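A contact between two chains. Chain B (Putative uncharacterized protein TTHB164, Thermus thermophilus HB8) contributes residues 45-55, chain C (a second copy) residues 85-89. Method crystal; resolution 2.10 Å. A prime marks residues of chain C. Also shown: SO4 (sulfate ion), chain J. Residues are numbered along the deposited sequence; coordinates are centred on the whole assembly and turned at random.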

# COMPACT_ATOMS: atom_id res chain seq x y z
N SER B 45 10.80 5.52 -2.07
CA SER B 45 11.14 6.93 -2.30
C SER B 45 10.96 7.78 -1.06
O SER B 45 11.84 8.55 -0.70
N GLN B 46 9.80 7.68 -0.42
CA GLN B 46 9.55 8.48 0.77
C GLN B 46 10.48 8.07 1.90
O GLN B 46 11.05 8.93 2.57
N ALA B 47 10.64 6.77 2.12
CA ALA B 47 11.52 6.29 3.18
C ALA B 47 12.93 6.86 3.03
O ALA B 47 13.52 7.35 4.00
N LEU B 48 13.47 6.80 1.81
CA LEU B 48 14.82 7.30 1.56
C LEU B 48 14.90 8.82 1.71
O LEU B 48 15.90 9.35 2.19
N ALA B 49 13.85 9.52 1.29
CA ALA B 49 13.84 10.98 1.39
C ALA B 49 13.83 11.36 2.87
O ALA B 49 14.45 12.34 3.27
N PHE B 50 13.12 10.58 3.68
CA PHE B 50 13.07 10.86 5.11
C PHE B 50 14.45 10.72 5.73
O PHE B 50 14.92 11.60 6.46
N VAL B 51 15.11 9.61 5.43
CA VAL B 51 16.43 9.36 5.98
C VAL B 51 17.44 10.41 5.51
O VAL B 51 18.25 10.89 6.31
N ASP B 52 17.36 10.77 4.24
CA ASP B 52 18.27 11.74 3.65
C ASP B 52 18.06 13.17 4.14
O ASP B 52 18.93 14.02 3.97
N SER B 53 16.90 13.44 4.75
CA SER B 53 16.60 14.78 5.24
C SER B 53 16.77 14.90 6.76
O SER B 53 16.47 15.96 7.33
N ARG B 54 17.25 13.84 7.41
CA ARG B 54 17.44 13.88 8.86
C ARG B 54 18.64 14.76 9.22
O ARG B 54 19.65 14.77 8.52
N GLY B 55 18.51 15.49 10.33
CA GLY B 55 19.59 16.37 10.76
C GLY B 55 20.81 15.65 11.31
O GLY B 55 21.94 16.01 10.97
N ALA C 85 1.94 16.39 9.78
CA ALA C 85 2.83 15.42 10.40
C ALA C 85 4.03 14.97 9.57
O ALA C 85 3.94 14.83 8.35
N GLU C 86 5.16 14.76 10.24
CA GLU C 86 6.35 14.25 9.56
C GLU C 86 6.03 12.77 9.36
O GLU C 86 5.16 12.24 10.05
N LEU C 87 6.74 12.12 8.45
CA LEU C 87 6.49 10.72 8.13
C LEU C 87 6.25 9.75 9.29
O LEU C 87 5.28 9.01 9.27
N LEU C 88 7.11 9.76 10.30
CA LEU C 88 6.94 8.84 11.44
C LEU C 88 5.65 9.11 12.22
O LEU C 88 4.95 8.18 12.62
N GLN C 89 5.35 10.38 12.44
CA GLN C 89 4.13 10.73 13.17
C GLN C 89 2.91 10.42 12.31
O GLN C 89 1.84 10.11 12.83

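The contact is small, 282 Å² summed over both sides, and most of it is hydrocarbon. Judged by area covered, Leu87′ (78 Å²) and Phe50 (67 Å²) form its centre, and the backbone register agrees: their CA atoms are the nearest pair across the stretches, 7.2 Å apart. At that spacing two side chains whose CA-to-CB bonds both point toward the opposite stretch can meet directly, and both of these do.

Leu87′ opens a helix in chain C and has chi1 at -166° (t) and chi2 at 51° (p). Leu87′ CD2 lies 3.9 Å from Phe50 CB, an ordinary apolar contact, and 4.0 Å from Gln46 O, and it also comes within 4.4 Å of Ala47 N. Leu87′ CD1 lies 3.8 Å from Gln46 NE2. Leu87′ therefore bears on residues one turn apart, as expected of a side chain laid against a helix whose register is confirmed by the 2.9 Å hydrogen bond from Phe50 N to Gln46 O. Ala47 adds little, since its CA-to-CB bond points away from chain C.

Phe50 adopts chi1 179° (t) and chi2 73°, which carries its ring from the helix toward Leu88′. The CA-to-CB bond of Leu88′ points sideways, but chi1 at -89° (m) and chi2 at -68° (m) bring the end of the side chain nearer, and CD2 comes to rest over one face of the ring. The distance from Phe50 CZ to Leu88′ CD2, 3.3 Å, is short for two carbons and marks the tightest approach in the contact. Leu87′ CB approaches the same ring obliquely, so Phe50 packs against two successive leucines.

At the margins the groups are polar, but no hydrogen bond crosses between the stretches. Gln46 points toward chain C with chi1 -59° (m) and chi2 -166° (t); its amide meets only the Leu87′ methyl here. Glu86′, at the N-cap position, also points toward chain B, with chi1 -72° (m) and chi2 -158° (t). Glu86′ OE2 forms a long salt bridge with Arg54 NH1, at 3.8 Å, lying at the edge of the guanidinium and near its plane. The separation implies electrostatic attraction without close pairing.

Arg54 leaves its backbone sideways, and chi1 -64° (m), chi2 -51° (m), chi3 81° (p) and chi4 -173° fold its end closer to chain C. Bonds within chain B help hold this shape: Arg54 NH2 donates to Ser53 OG at 2.7 Å with a nearly linear angle of 177°, whereas Arg54 NE to Phe50 O, though 2.8 Å long, is weak because its angle is 128°. Beside this group sits a sulfate ion, probably from the crystallisation liquor. Gly55 N donates to sulfate O2 at 2.9 Å and 168°, and Arg54 CB lies 3.5 Å from sulfate O4, so the anion is anchored by backbone, while O2 approaches the guanidinium obliquely.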

# COMPACT_ATOMS: atom_id res chain seq x y z
CB SER B 45 10.29 7.51 -3.43
OG SER B 45 10.29 6.66 -4.55
CB GLN B 46 8.09 8.34 1.23
CG GLN B 46 7.08 8.76 0.18
CD GLN B 46 5.69 8.95 0.77
OE1 GLN B 46 4.69 8.85 0.05
NE2 GLN B 46 5.63 9.24 2.07
CB ALA B 47 11.56 4.78 3.19
CB LEU B 48 15.31 6.92 0.16
CG LEU B 48 15.43 5.42 -0.16
CD1 LEU B 48 16.03 5.24 -1.55
CD2 LEU B 48 16.27 4.73 0.89
CB ALA B 49 12.62 11.55 0.68
CB PHE B 50 12.12 9.89 5.81
CG PHE B 50 12.04 10.11 7.30
CD1 PHE B 50 11.37 11.22 7.81
CD2 PHE B 50 12.65 9.23 8.18
CE1 PHE B 50 11.30 11.44 9.18
CE2 PHE B 50 12.59 9.44 9.55
CZ PHE B 50 11.91 10.55 10.06
CB VAL B 51 16.95 7.96 5.59
CG1 VAL B 51 18.38 7.80 6.08
CG2 VAL B 51 16.07 6.89 6.22
CB ASP B 52 18.15 11.72 2.12
CG ASP B 52 19.35 12.34 1.43
OD1 ASP B 52 19.23 12.71 0.24
OD2 ASP B 52 20.42 12.45 2.07
CB SER B 53 15.17 15.17 4.86
OG SER B 53 14.22 14.41 5.58
CB ARG B 54 17.65 12.47 9.43
CG ARG B 54 16.46 11.52 9.29
CD ARG B 54 15.15 12.13 9.80
NE ARG B 54 14.55 13.01 8.80
CZ ARG B 54 13.48 13.78 9.01
NH1 ARG B 54 12.89 13.80 10.20
NH2 ARG B 54 13.01 14.53 8.03
CB ALA C 85 2.03 14.20 10.83
CB GLU C 86 7.61 14.43 10.41
CG GLU C 86 8.07 15.87 10.51
CD GLU C 86 9.54 16.00 10.86
OE1 GLU C 86 9.94 15.55 11.96
OE2 GLU C 86 10.29 16.55 10.02
CB LEU C 87 7.60 10.19 7.22
CG LEU C 87 7.33 8.85 6.53
CD1 LEU C 87 5.97 8.89 5.82
CD2 LEU C 87 8.45 8.55 5.54
CB LEU C 88 8.14 8.92 12.39
CG LEU C 88 9.31 7.97 12.10
CD1 LEU C 88 8.89 6.53 12.36
CD2 LEU C 88 9.76 8.13 10.67
CB GLN C 89 4.15 12.21 13.57
CG GLN C 89 2.98 12.64 14.44
CD GLN C 89 2.71 11.68 15.59
OE1 GLN C 89 3.64 11.20 16.25
NE2 GLN C 89 1.44 11.40 15.85
S SO4 J . 16.88 14.35 13.25
O1 SO4 J . 15.85 13.44 13.79
O2 SO4 J . 16.32 15.14 12.14
O3 SO4 J . 17.33 15.27 14.32
O4 SO4 J . 18.05 13.58 12.77